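PDB 2O8I: hypothetical protein Atu2327 from Agrobacterium tumefaciens, which belongs to the OHCU decarboxylase family and probably decarboxylates 2-oxo-4-hydroxy-4-carboxy-5-ureidoimidazoline to S-allantoin in urate breakdown. Local coordinates for residues A[46-51]-A[148-153]; A[62-67]-A[155-160]; A[97-102]-A[122-127]; A[115-120]-A[128-133]. One frame throughout, in Å; residues are numbered along the deposited sequence. Where two conformers were deposited one is given.

From the N terminus, helix 37-50 supplies 46-51, and 62-67 joins helix 53-62 to helix 66-74. Both meet partners late in the chain. Helix 94-111 then gives 97-102, and the loop after it gives 115-120. Interaction 3 closes first, at 122-127, and interaction 4 follows at 128-133. These two cross, and they tie helix 94-111 and the loop to helix 124-135. Interaction 1 closes at 148-153 and interaction 2 at 155-160, both on helix 139-161. They also cross, and each encloses interactions 3 and 4. Gln149 OE1 to Ala118 N, 2.8 Å and probably a hydrogen bond, joins interactions 1 and 4.

Interaction 1: residues A[46-51]-A[148-153]; sequences AQFRVA and GQVEKI
Arg49 and Glu151 form a side-on salt bridge between two antiparallel helices of this all-helical fold. The segments 46-50 and 148-153 run antiparallel at 162°, their axes 11.5 Å apart. That spacing is wide, so long side chains make the contact. The packed part belongs to Phe48. Its CG lies anti to the backbone N (chi1 177°), which sends the ring across to helix 139-161. There CZ meets Val150 CG1 at 3.9 Å, and CD2 lies 3.6 Å from Glu151 CG. The carboxylate of Glu151 stands at the edge of the ring, the two planes steeply inclined. Ile21, Val59 and Phe15 also pack on Phe48, and Arg56 makes a cation-pi contact with it. This side is buried.

The other side is looser and faces solvent. Arg49 is exposed, and its bent chain brings the guanidinium over to a buried carboxylate. Two nitrogens grip the two oxygens, one each, which should limit rotation of the carboxylate. The guanidinium and carboxylate planes are 42° apart, so the two groups are not coplanar. Pairing with Arg49 probably favours the charged form of Glu151 next to the apolar ring. Glu151 OE2 receives Arg49 NE at 2.9 Å, on the syn side but tilted out of the carboxylate plane. Glu151 OE1 uses its syn lone pair to take Arg49 NH2 at 2.7 Å.

Interaction 2: residues A[62-67]-A[155-160]; sequences AHPDLA and WLRLAS
Arg157 reaches from helix 139-161 to His63 and Pro64, in the His-Pro-Asp-Leu sequence characteristic of OHCU decarboxylases. In relatives this segment lines the active-site pocket, and it probably does so here. The backbones are far apart: the nearest CA atoms, of His63 and Arg157, are 13.2 Å from each other. One extended side chain bridges the gap. Arg157 turns once at chi1 (-66°) and then runs straight to its guanidinium. His63 CE1 lies over one face of that group, 4.3 Å from Arg157 NH2. Pro64 CG is at its edge, also 4.3 Å from Arg157 NH2. Both are loose packing contacts. The charge is satisfied by others: NH2 pairs with Glu16, and NE with Glu75 of the second subunit. Arg157 therefore links this pocket region to the dimer partner.

The imidazole of His63 swings out from the turn with CG anti to the backbone N (chi1 -161°). Pro64 CD sits 3.4 Å above one face of the ring, offset toward the rim. Val150 and Ile153 pack on His63, and its NE2 is hydrogen-bonded to Lys69. Further on, Asp65 caps helix 66-74 through Gly68 N. At the other end of Arg157 the backbone carbonyl takes two donors from Ser160. Arg157 O accepts Ser160 N at 3.0 Å, and Ser160 OG on an in-plane lone pair at 2.6 Å.

Interaction 3: residues A[97-102]-A[122-127]; sequences HARFTQ and LNRHDI
Phe100 of helix 94-111 packs against Ile127 and Arg124, in the first turn of helix 124-135. Phe100 CE1 meets Ile127 CG2 at 3.6 Å, and the two side chains lie about perpendicular. Ile127 CG2 is anti to its own backbone N, and this branch faces the ring. Leu92, Leu70 and Leu66 extend the apolar patch.

Arg124 can be followed outward from this patch. At CB the chain takes chi1 of -177°, placing CG anti to the backbone N. CG then meets Phe100 CZ at 4.0 Å, so the aliphatic root of the arginine touches the far end of the ring. The chain continues straight through CD and bends at chi3 (57°). NE has a long, weak ion pair with Glu96. The guanidinium is inclined 36° to the phenyl plane and does not stack on it. His125 ND1 lies over one face of the guanidinium, offset toward its rim. Its NH1 faces Arg99 NH1 across 4.3 Å, with the Arg99 atom near the edge of the Arg124 group. A water lies between them. It accepts from Arg124 NH1, at a distance too short to be relied on, and weakly from Arg99 NH1 at 3.2 Å.

A capping box fixes the start of helix 124-135. Asp126 N donates to Asn123 OD1 at 2.8 Å. Asn123 N donates back to Asp126 OD2, also at 2.8 Å and nearly straight.

The chemistry divides the contact. Apolar packing around Phe100 does most of the holding. The two arginines carry like charge, which probably costs some energy, and the bridging water with the distant Glu96 probably eases it.

Interaction 4: residues A[115-120]-A[128-133]; sequences FIIAVK and LSAFDT
Ala130 sits under Phe115 and Ile117, where the loop between helix 94-111 and helix 124-135 lies back against the latter helix. The segment 115-120 has no regular structure. It turns alternate side chains, Phe115 and Ile117, onto the helix of this all-helical fold. The small Ala130 marks a low place on the helix surface. Its CB is a slight bump, and Ile117 CD1 and the far end of the Phe115 ring settle over it. Ile117 CD1 comes down at 3.7 Å from Ala130 CB. Ile117 is extended through both torsions (chi1 -169°, chi2 -178°), which carries CD1 as far as the helix.

The phenyl of Phe115 goes down beside Ala130 CB, where Ala130 C joins Phe131 N. Its CG is anti to the backbone N (chi1 179°), so the far end of the ring points at the helix backbone. CZ lies 4.1 Å from Ala130 C. Tyr107 of helix 94-111 meets Phe115 edge-to-face, so the Phe115 ring is held between that helix and helix 124-135. The ring of Phe131 has two conformers, and its packing is less certain.

Farther along the same helix, Arg134 NH1 donates to Ile116 O. Val119 packs on Leu76 of the second subunit. The nearest approach of the Phe115 ring to residues 128-133 is CZ to Phe131 N, 3.8 Å.

Interaction 1: residues A[46-51]-A[148-153]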
loop_
_atom_site.group_PDB
_atom_site.type_symbol
_atom_site.label_atom_id
_atom_site.label_comp_id
_atom_site.label_asym_id
_atom_site.label_seq_id
_atom_site.Cartn_x
_atom_site.Cartn_y
_atom_site.Cartn_z
ATOM N N ALA A 46 21.162 1.367 -6.032
ATOM C CA ALA A 46 22.387 2.101 -5.809
ATOM C C ALA A 46 22.198 3.188 -4.768
ATOM O O ALA A 46 23.011 3.301 -3.850
ATOM C CB ALA A 46 22.946 2.677 -7.104
ATOM N N GLN A 47 21.139 3.978 -4.878
ATOM C CA GLN A 47 20.896 4.990 -3.860
ATOM C C GLN A 47 20.516 4.383 -2.502
ATOM O O GLN A 47 20.832 4.956 -1.446
ATOM C CB GLN A 47 19.815 5.966 -4.288
ATOM C CG GLN A 47 20.073 6.705 -5.546
ATOM C CD GLN A 47 21.403 7.439 -5.537
ATOM O OE1 GLN A 47 22.111 7.416 -6.527
ATOM N NE2 GLN A 47 21.743 8.087 -4.418
ATOM N N PHE A 48 19.811 3.258 -2.519
ATOM C CA PHE A 48 19.363 2.648 -1.282
ATOM C C PHE A 48 20.581 2.128 -0.545
ATOM O O PHE A 48 20.648 2.174 0.690
ATOM C CB PHE A 48 18.428 1.487 -1.611
ATOM C CG PHE A 48 17.941 0.705 -0.421
ATOM C CD1 PHE A 48 17.352 1.336 0.663
ATOM C CD2 PHE A 48 18.021 -0.681 -0.417
ATOM C CE1 PHE A 48 16.862 0.592 1.740
ATOM C CE2 PHE A 48 17.535 -1.437 0.654
ATOM C CZ PHE A 48 16.955 -0.804 1.731
ATOM N N ARG A 49 21.543 1.618 -1.306
ATOM C CA ARG A 49 22.716 1.045 -0.702
ATOM C C ARG A 49 23.649 2.075 -0.108
ATOM O O ARG A 49 24.422 1.767 0.769
ATOM C CB ARG A 49 23.456 0.216 -1.719
ATOM C CG ARG A 49 23.017 -1.180 -1.661
ATOM C CD ARG A 49 23.082 -1.784 -3.022
ATOM N NE ARG A 49 22.468 -3.094 -2.972
ATOM C CZ ARG A 49 22.809 -4.114 -3.741
ATOM N NH1 ARG A 49 23.767 -3.996 -4.640
ATOM N NH2 ARG A 49 22.178 -5.260 -3.590
ATOM N N VAL A 50 23.566 3.299 -0.581
ATOM C CA VAL A 50 24.547 4.308 -0.256
ATOM C C VAL A 50 24.003 5.320 0.748
ATOM O O VAL A 50 24.712 6.203 1.201
ATOM C CB VAL A 50 25.073 4.941 -1.583
ATOM C CG1 VAL A 50 24.755 6.445 -1.716
ATOM C CG2 VAL A 50 26.548 4.596 -1.768
ATOM N N ALA A 51 22.727 5.154 1.083
ATOM C CA ALA A 51 22.000 5.971 2.047
ATOM C C ALA A 51 22.541 5.655 3.436
ATOM O O ALA A 51 23.147 4.610 3.626
ATOM C CB ALA A 51 20.528 5.641 1.963
ATOM N N GLY A 148 17.463 -6.791 1.996
ATOM C CA GLY A 148 17.524 -7.649 0.811
ATOM C C GLY A 148 16.135 -7.817 0.230
ATOM O O GLY A 148 15.956 -7.761 -0.976
ATOM N N GLN A 149 15.145 -8.002 1.102
ATOM C CA GLN A 149 13.778 -8.218 0.689
ATOM C C GLN A 149 13.143 -6.956 0.079
ATOM O O GLN A 149 12.398 -7.042 -0.888
ATOM C CB GLN A 149 12.935 -8.745 1.867
ATOM C CG GLN A 149 13.270 -10.203 2.242
ATOM C CD GLN A 149 12.973 -11.215 1.137
ATOM O OE1 GLN A 149 11.822 -11.400 0.702
ATOM N NE2 GLN A 149 13.997 -11.871 0.682
ATOM N N VAL A 150 13.430 -5.802 0.665
ATOM C CA VAL A 150 12.963 -4.523 0.171
ATOM C C VAL A 150 13.452 -4.314 -1.284
ATOM O O VAL A 150 12.740 -3.771 -2.138
ATOM C CB VAL A 150 13.425 -3.381 1.105
ATOM C CG1 VAL A 150 13.571 -2.105 0.351
ATOM C CG2 VAL A 150 12.431 -3.187 2.203
ATOM N N GLU A 151 14.625 -4.829 -1.578
ATOM C CA GLU A 151 15.181 -4.662 -2.885
ATOM C C GLU A 151 14.675 -5.494 -4.075
ATOM O O GLU A 151 14.303 -4.920 -5.103
ATOM C CB GLU A 151 16.714 -4.872 -2.854
ATOM C CG GLU A 151 17.525 -3.775 -2.187
ATOM C CD GLU A 151 19.066 -3.956 -2.335
ATOM O OE1 GLU A 151 19.548 -4.964 -2.943
ATOM O OE2 GLU A 151 19.809 -3.076 -1.823
ATOM N N LYS A 152 14.608 -6.816 -4.001
ATOM C CA LYS A 152 13.463 -7.634 -4.052
ATOM C C LYS A 152 12.100 -7.170 -4.425
ATOM O O LYS A 152 11.671 -7.403 -5.555
ATOM C CB LYS A 152 13.549 -8.928 -3.289
ATOM C CG LYS A 152 13.819 -10.071 -4.235
ATOM C CD LYS A 152 12.979 -11.339 -3.872
ATOM C CE LYS A 152 13.308 -12.600 -4.776
ATOM N NZ LYS A 152 12.546 -13.841 -4.355
ATOM N N ILE A 153 11.408 -6.549 -3.489
ATOM C CA ILE A 153 10.125 -6.014 -3.767
ATOM C C ILE A 153 10.236 -4.887 -4.834
ATOM O O ILE A 153 9.409 -4.806 -5.765
ATOM C CB ILE A 153 9.511 -5.593 -2.465
ATOM C CG1 ILE A 153 9.191 -6.885 -1.677
ATOM C CG2 ILE A 153 8.291 -4.738 -2.735
ATOM C CD1 ILE A 153 9.107 -6.756 -0.142
#

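Interaction 2: residues A[62-67]-A[155-160]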
loop_
_atom_site.group_PDB
_atom_site.type_symbol
_atom_site.label_atom_id
_atom_site.label_comp_id
_atom_site.label_asym_id
_atom_site.label_seq_id
_atom_site.Cartn_x
_atom_site.Cartn_y
_atom_site.Cartn_z
ATOM N N ALA A 62 8.954 2.262 6.928
ATOM C CA ALA A 62 7.847 2.830 6.137
ATOM C C ALA A 62 7.149 1.739 5.318
ATOM O O ALA A 62 6.015 1.914 4.874
ATOM C CB ALA A 62 8.357 3.949 5.210
ATOM N N HIS A 63 7.837 0.620 5.109
ATOM C CA HIS A 63 7.305 -0.445 4.301
ATOM C C HIS A 63 5.998 -1.057 4.866
ATOM O O HIS A 63 5.856 -1.250 6.073
ATOM C CB HIS A 63 8.367 -1.504 4.128
ATOM C CG HIS A 63 8.107 -2.414 2.986
ATOM N ND1 HIS A 63 8.656 -2.212 1.742
ATOM C CD2 HIS A 63 7.328 -3.516 2.881
ATOM C CE1 HIS A 63 8.252 -3.167 0.921
ATOM N NE2 HIS A 63 7.453 -3.976 1.588
ATOM N N PRO A 64 5.004 -1.306 3.997
ATOM C CA PRO A 64 3.758 -1.870 4.524
ATOM C C PRO A 64 3.916 -3.300 5.030
ATOM O O PRO A 64 4.758 -4.076 4.513
ATOM C CB PRO A 64 2.815 -1.864 3.314
ATOM C CG PRO A 64 3.693 -1.774 2.129
ATOM C CD PRO A 64 4.922 -1.021 2.548
ATOM N N ASP A 65 3.107 -3.634 6.033
ATOM C CA ASP A 65 3.053 -4.998 6.528
ATOM C C ASP A 65 2.245 -5.903 5.585
ATOM O O ASP A 65 1.483 -5.446 4.716
ATOM C CB ASP A 65 2.530 -5.051 7.968
ATOM C CG ASP A 65 1.156 -4.448 8.113
ATOM O OD1 ASP A 65 0.392 -4.316 7.148
ATOM O OD2 ASP A 65 0.804 -4.107 9.231
ATOM N N LEU A 66 2.453 -7.193 5.754
ATOM C CA LEU A 66 1.827 -8.168 4.931
ATOM C C LEU A 66 0.280 -8.043 4.830
ATOM O O LEU A 66 -0.296 -8.016 3.734
ATOM C CB LEU A 66 2.255 -9.507 5.483
ATOM C CG LEU A 66 2.126 -10.656 4.519
ATOM C CD1 LEU A 66 2.483 -10.236 3.147
ATOM C CD2 LEU A 66 3.083 -11.666 5.038
ATOM N N ALA A 67 -0.403 -7.934 5.954
ATOM C CA ALA A 67 -1.881 -7.765 5.911
ATOM C C ALA A 67 -2.307 -6.576 5.080
ATOM O O ALA A 67 -3.270 -6.665 4.319
ATOM C CB ALA A 67 -2.445 -7.685 7.266
ATOM N N TRP A 155 12.302 -4.708 -7.201
ATOM C CA TRP A 155 12.427 -5.367 -8.476
ATOM C C TRP A 155 11.073 -5.822 -8.982
ATOM O O TRP A 155 10.706 -5.580 -10.151
ATOM C CB TRP A 155 13.413 -6.559 -8.417
ATOM C CG TRP A 155 13.244 -7.472 -9.585
ATOM C CD1 TRP A 155 12.596 -8.670 -9.602
ATOM C CD2 TRP A 155 13.656 -7.221 -10.910
ATOM N NE1 TRP A 155 12.607 -9.205 -10.867
ATOM C CE2 TRP A 155 13.252 -8.331 -11.694
ATOM C CE3 TRP A 155 14.364 -6.181 -11.516
ATOM C CZ2 TRP A 155 13.522 -8.429 -13.057
ATOM C CZ3 TRP A 155 14.624 -6.265 -12.873
ATOM C CH2 TRP A 155 14.200 -7.388 -13.635
ATOM N N LEU A 156 10.333 -6.494 -8.112
ATOM C CA LEU A 156 9.027 -7.016 -8.486
ATOM C C LEU A 156 8.080 -5.888 -8.904
ATOM O O LEU A 156 7.324 -6.025 -9.882
ATOM C CB LEU A 156 8.407 -7.844 -7.339
ATOM C CG LEU A 156 9.132 -9.149 -6.969
ATOM C CD1 LEU A 156 8.581 -9.662 -5.637
ATOM C CD2 LEU A 156 8.977 -10.211 -8.086
ATOM N N ARG A 157 8.130 -4.777 -8.181
ATOM C CA ARG A 157 7.295 -3.627 -8.550
ATOM C C ARG A 157 7.642 -3.106 -9.933
ATOM O O ARG A 157 6.762 -3.073 -10.817
ATOM C CB ARG A 157 7.363 -2.537 -7.496
ATOM C CG ARG A 157 6.732 -3.033 -6.200
ATOM C CD ARG A 157 7.052 -2.122 -5.072
ATOM N NE ARG A 157 6.188 -2.401 -3.946
ATOM C CZ ARG A 157 6.021 -1.580 -2.918
ATOM N NH1 ARG A 157 6.648 -0.403 -2.910
ATOM N NH2 ARG A 157 5.220 -1.931 -1.908
ATOM N N LEU A 158 8.922 -2.769 -10.122
ATOM C CA LEU A 158 9.451 -2.318 -11.417
ATOM C C LEU A 158 9.192 -3.267 -12.569
ATOM O O LEU A 158 8.790 -2.813 -13.639
ATOM C CB LEU A 158 10.922 -1.997 -11.313
ATOM C CG LEU A 158 11.174 -0.712 -10.520
ATOM C CD1 LEU A 158 12.610 -0.703 -10.031
ATOM C CD2 LEU A 158 10.853 0.509 -11.381
ATOM N N ALA A 159 9.355 -4.578 -12.343
ATOM C CA ALA A 159 8.999 -5.573 -13.355
ATOM C C ALA A 159 7.522 -5.554 -13.806
ATOM O O ALA A 159 7.217 -5.977 -14.914
ATOM C CB ALA A 159 9.411 -6.953 -12.918
ATOM N N SER A 160 6.594 -5.083 -12.974
ATOM C CA SER A 160 5.199 -4.987 -13.432
ATOM C C SER A 160 4.946 -3.716 -14.261
ATOM O O SER A 160 4.018 -3.682 -15.071
ATOM C CB SER A 160 4.195 -5.085 -12.276
ATOM O OG SER A 160 4.355 -4.000 -11.361
#

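Interaction 3: residues A[97-102]-A[122-127]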
loop_
_atom_site.group_PDB
_atom_site.type_symbol
_atom_site.label_atom_id
_atom_site.label_comp_id
_atom_site.label_asym_id
_atom_site.label_seq_id
_atom_site.Cartn_x
_atom_site.Cartn_y
_atom_site.Cartn_z
ATOM N N HIS A 97 -5.483 -14.523 7.989
ATOM C CA HIS A 97 -5.254 -13.085 8.022
ATOM C C HIS A 97 -4.843 -12.615 9.423
ATOM O O HIS A 97 -3.832 -11.920 9.588
ATOM C CB HIS A 97 -6.500 -12.342 7.626
ATOM C CG HIS A 97 -6.675 -12.233 6.158
ATOM N ND1 HIS A 97 -6.040 -11.260 5.408
ATOM C CD2 HIS A 97 -7.414 -12.974 5.289
ATOM C CE1 HIS A 97 -6.392 -11.404 4.139
ATOM N NE2 HIS A 97 -7.213 -12.443 4.038
ATOM N N ALA A 98 -5.633 -13.005 10.428
ATOM C CA ALA A 98 -5.367 -12.604 11.807
ATOM C C ALA A 98 -4.000 -13.083 12.304
ATOM O O ALA A 98 -3.303 -12.346 13.017
ATOM C CB ALA A 98 -6.496 -13.058 12.761
ATOM N N ARG A 99 -3.607 -14.304 11.917
ATOM C CA ARG A 99 -2.307 -14.825 12.331
ATOM C C ARG A 99 -1.228 -13.934 11.729
ATOM O O ARG A 99 -0.273 -13.596 12.414
ATOM C CB ARG A 99 -2.122 -16.301 11.946
ATOM C CG ARG A 99 -1.054 -17.068 12.729
ATOM C CD ARG A 99 -1.006 -18.509 12.130
ATOM N NE ARG A 99 0.095 -19.407 12.572
ATOM C CZ ARG A 99 0.142 -20.740 12.371
ATOM N NH1 ARG A 99 -0.846 -21.379 11.738
ATOM N NH2 ARG A 99 1.188 -21.456 12.789
ATOM N N PHE A 100 -1.382 -13.530 10.468
ATOM C CA PHE A 100 -0.354 -12.663 9.865
ATOM C C PHE A 100 -0.170 -11.384 10.650
ATOM O O PHE A 100 0.970 -11.016 10.961
ATOM C CB PHE A 100 -0.607 -12.366 8.391
ATOM C CG PHE A 100 -0.295 -13.533 7.486
ATOM C CD1 PHE A 100 0.495 -14.599 7.941
ATOM C CD2 PHE A 100 -0.752 -13.561 6.184
ATOM C CE1 PHE A 100 0.823 -15.677 7.114
ATOM C CE2 PHE A 100 -0.430 -14.648 5.350
ATOM C CZ PHE A 100 0.359 -15.704 5.816
ATOM N N THR A 101 -1.294 -10.743 10.991
ATOM C CA THR A 101 -1.294 -9.563 11.825
ATOM C C THR A 101 -0.544 -9.797 13.161
ATOM O O THR A 101 0.338 -8.998 13.554
ATOM C CB THR A 101 -2.725 -9.080 12.068
ATOM O OG1 THR A 101 -3.244 -8.561 10.831
ATOM C CG2 THR A 101 -2.737 -7.995 13.132
ATOM N N GLN A 102 -0.862 -10.898 13.830
ATOM C CA GLN A 102 -0.231 -11.215 15.088
ATOM C C GLN A 102 1.283 -11.478 14.891
ATOM O O GLN A 102 2.111 -11.031 15.676
ATOM C CB GLN A 102 -0.982 -12.369 15.780
ATOM C CG GLN A 102 -0.206 -13.069 16.880
ATOM C CD GLN A 102 -0.940 -14.356 17.361
ATOM O OE1 GLN A 102 -0.855 -15.440 16.717
ATOM N NE2 GLN A 102 -1.675 -14.238 18.490
ATOM N N LEU A 122 4.640 -17.337 -3.441
ATOM C CA LEU A 122 4.772 -17.914 -2.118
ATOM C C LEU A 122 3.378 -18.270 -1.615
ATOM O O LEU A 122 2.405 -17.529 -1.836
ATOM C CB LEU A 122 5.475 -16.927 -1.150
ATOM C CG LEU A 122 6.985 -17.103 -0.831
ATOM C CD1 LEU A 122 7.938 -17.346 -2.018
ATOM C CD2 LEU A 122 7.517 -16.012 0.020
ATOM N N ASN A 123 3.286 -19.400 -0.935
ATOM C CA ASN A 123 2.036 -19.755 -0.316
ATOM C C ASN A 123 2.094 -19.400 1.177
ATOM O O ASN A 123 3.123 -18.946 1.696
ATOM C CB ASN A 123 1.729 -21.251 -0.565
ATOM C CG ASN A 123 2.784 -22.165 0.037
ATOM O OD1 ASN A 123 3.153 -22.015 1.217
ATOM N ND2 ASN A 123 3.278 -23.110 -0.750
ATOM N N ARG A 124 0.993 -19.632 1.867
ATOM C CA ARG A 124 0.901 -19.381 3.300
ATOM C C ARG A 124 1.983 -20.075 4.115
ATOM O O ARG A 124 2.573 -19.453 4.986
ATOM C CB ARG A 124 -0.477 -19.809 3.801
ATOM C CG ARG A 124 -0.678 -19.517 5.271
ATOM C CD ARG A 124 -2.057 -19.939 5.714
ATOM N NE ARG A 124 -2.321 -21.354 5.464
ATOM C CZ ARG A 124 -2.164 -22.314 6.369
ATOM N NH1 ARG A 124 -1.718 -22.019 7.600
ATOM N NH2 ARG A 124 -2.447 -23.567 6.039
ATOM N N HIS A 125 2.237 -21.353 3.835
ATOM C CA HIS A 125 3.321 -22.074 4.491
ATOM C C HIS A 125 4.690 -21.437 4.317
ATOM O O HIS A 125 5.417 -21.291 5.313
ATOM C CB HIS A 125 3.353 -23.534 4.069
ATOM C CG HIS A 125 2.199 -24.301 4.606
ATOM N ND1 HIS A 125 1.940 -24.390 5.969
ATOM C CD2 HIS A 125 1.207 -24.972 3.976
ATOM C CE1 HIS A 125 0.833 -25.092 6.141
ATOM N NE2 HIS A 125 0.373 -25.458 4.952
ATOM N N ASP A 126 5.030 -21.035 3.082
ATOM C CA ASP A 126 6.319 -20.385 2.829
ATOM C C ASP A 126 6.538 -19.220 3.769
ATOM O O ASP A 126 7.656 -18.981 4.225
ATOM C CB ASP A 126 6.438 -19.885 1.393
ATOM C CG ASP A 126 6.322 -21.000 0.382
ATOM O OD1 ASP A 126 6.881 -22.078 0.629
ATOM O OD2 ASP A 126 5.641 -20.807 -0.653
ATOM N N ILE A 127 5.454 -18.504 4.056
ATOM C CA ILE A 127 5.539 -17.291 4.847
ATOM C C ILE A 127 5.720 -17.594 6.336
ATOM O O ILE A 127 6.618 -17.005 7.003
ATOM C CB ILE A 127 4.321 -16.364 4.586
ATOM C CG1 ILE A 127 4.572 -15.595 3.280
ATOM C CG2 ILE A 127 4.120 -15.386 5.766
ATOM C CD1 ILE A 127 3.329 -15.301 2.518
HETATM O O HOH W 1 -1.948 -19.988 9.095
#

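Interaction 4: residues A[115-120]-A[128-133]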
loop_
_atom_site.group_PDB
_atom_site.type_symbol
_atom_site.label_atom_id
_atom_site.label_comp_id
_atom_site.label_asym_id
_atom_site.label_seq_id
_atom_site.Cartn_x
_atom_site.Cartn_y
_atom_site.Cartn_z
ATOM N N PHE A 115 7.556 -6.984 9.348
ATOM C CA PHE A 115 8.062 -8.182 8.720
ATOM C C PHE A 115 7.936 -7.980 7.217
ATOM O O PHE A 115 6.838 -7.816 6.671
ATOM C CB PHE A 115 7.246 -9.376 9.188
ATOM C CG PHE A 115 7.671 -10.672 8.578
ATOM C CD1 PHE A 115 8.929 -11.189 8.831
ATOM C CD2 PHE A 115 6.788 -11.392 7.751
ATOM C CE1 PHE A 115 9.342 -12.389 8.258
ATOM C CE2 PHE A 115 7.170 -12.618 7.187
ATOM C CZ PHE A 115 8.472 -13.113 7.421
ATOM N N ILE A 116 9.076 -7.939 6.544
ATOM C CA ILE A 116 9.101 -7.601 5.142
ATOM C C ILE A 116 9.535 -8.851 4.365
ATOM O O ILE A 116 10.571 -9.506 4.677
ATOM C CB ILE A 116 10.083 -6.483 4.901
ATOM C CG1 ILE A 116 9.615 -5.204 5.584
ATOM C CG2 ILE A 116 10.310 -6.263 3.384
ATOM C CD1 ILE A 116 10.747 -4.129 5.683
ATOM N N ILE A 117 8.725 -9.201 3.368
ATOM C CA ILE A 117 9.010 -10.393 2.608
ATOM C C ILE A 117 8.431 -10.286 1.202
ATOM O O ILE A 117 7.278 -9.908 1.042
ATOM C CB ILE A 117 8.524 -11.674 3.367
ATOM C CG1 ILE A 117 9.074 -12.924 2.670
ATOM C CG2 ILE A 117 6.990 -11.676 3.609
ATOM C CD1 ILE A 117 8.610 -14.195 3.313
ATOM N N ALA A 118 9.254 -10.558 0.186
ATOM C CA ALA A 118 8.761 -10.685 -1.186
ATOM C C ALA A 118 7.909 -11.954 -1.246
ATOM O O ALA A 118 8.309 -13.013 -0.758
ATOM C CB ALA A 118 9.893 -10.783 -2.150
ATOM N N VAL A 119 6.756 -11.837 -1.874
ATOM C CA VAL A 119 5.695 -12.792 -1.704
ATOM C C VAL A 119 5.279 -13.452 -3.041
ATOM O O VAL A 119 4.528 -14.442 -3.034
ATOM C CB VAL A 119 4.544 -12.026 -0.994
ATOM C CG1 VAL A 119 3.197 -12.218 -1.660
ATOM C CG2 VAL A 119 4.574 -12.256 0.506
ATOM N N LYS A 120 5.772 -12.933 -4.174
ATOM C CA LYS A 120 5.486 -13.537 -5.481
ATOM C C LYS A 120 5.803 -15.031 -5.444
ATOM O O LYS A 120 6.898 -15.432 -5.055
ATOM C CB LYS A 120 6.221 -12.833 -6.647
ATOM C CG LYS A 120 6.055 -13.551 -7.995
ATOM C CD LYS A 120 6.098 -12.672 -9.294
ATOM C CE LYS A 120 5.077 -11.489 -9.339
ATOM N NZ LYS A 120 3.654 -11.878 -9.028
ATOM N N LEU A 128 4.875 -18.507 6.839
ATOM C CA LEU A 128 5.023 -19.022 8.188
ATOM C C LEU A 128 6.442 -19.572 8.420
ATOM O O LEU A 128 7.038 -19.369 9.488
ATOM C CB LEU A 128 3.951 -20.067 8.449
ATOM C CG LEU A 128 2.552 -19.429 8.399
ATOM C CD1 LEU A 128 1.395 -20.445 8.489
ATOM C CD2 LEU A 128 2.448 -18.384 9.509
ATOM N N SER A 129 7.000 -20.221 7.403
ATOM C CA SER A 129 8.316 -20.827 7.542
ATOM C C SER A 129 9.361 -19.733 7.754
ATOM O O SER A 129 10.189 -19.812 8.669
ATOM C CB SER A 129 8.652 -21.680 6.305
ATOM O OG SER A 129 10.025 -22.016 6.237
ATOM N N ALA A 130 9.292 -18.716 6.899
ATOM C CA ALA A 130 10.162 -17.564 6.970
ATOM C C ALA A 130 10.002 -16.813 8.304
ATOM O O ALA A 130 11.002 -16.462 8.907
ATOM C CB ALA A 130 9.955 -16.680 5.774
ATOM N N PHE A 131 8.778 -16.605 8.789
ATOM C CA PHE A 131 8.643 -15.970 10.096
ATOM C C PHE A 131 9.413 -16.795 11.096
ATOM O O PHE A 131 10.287 -16.282 11.811
ATOM C CB PHE A 131 7.197 -15.845 10.567
ATOM C CG PHE A 131 7.069 -15.265 11.972
ATOM C CD1 PHE A 131 6.996 -13.888 12.172
ATOM C CD2 PHE A 131 7.047 -16.093 13.091
ATOM C CE1 PHE A 131 6.886 -13.356 13.465
ATOM C CE2 PHE A 131 6.949 -15.570 14.365
ATOM C CZ PHE A 131 6.861 -14.201 14.557
ATOM N N ASP A 132 9.075 -18.080 11.140
ATOM C CA ASP A 132 9.700 -19.033 12.063
ATOM C C ASP A 132 11.253 -18.969 12.165
ATOM O O ASP A 132 11.823 -18.874 13.252
ATOM C CB ASP A 132 9.355 -20.390 11.492
ATOM C CG ASP A 132 8.806 -21.309 12.488
ATOM O OD1 ASP A 132 7.653 -21.058 12.953
ATOM O OD2 ASP A 132 9.530 -22.309 12.742
ATOM N N THR A 133 11.914 -19.046 11.010
ATOM C CA THR A 133 13.336 -18.866 10.902
ATOM C C THR A 133 13.726 -17.452 11.374
ATOM O O THR A 133 14.613 -17.296 12.211
ATOM C CB THR A 133 13.756 -19.012 9.399
ATOM O OG1 THR A 133 13.604 -20.365 8.982
ATOM C CG2 THR A 133 15.199 -18.541 9.127
#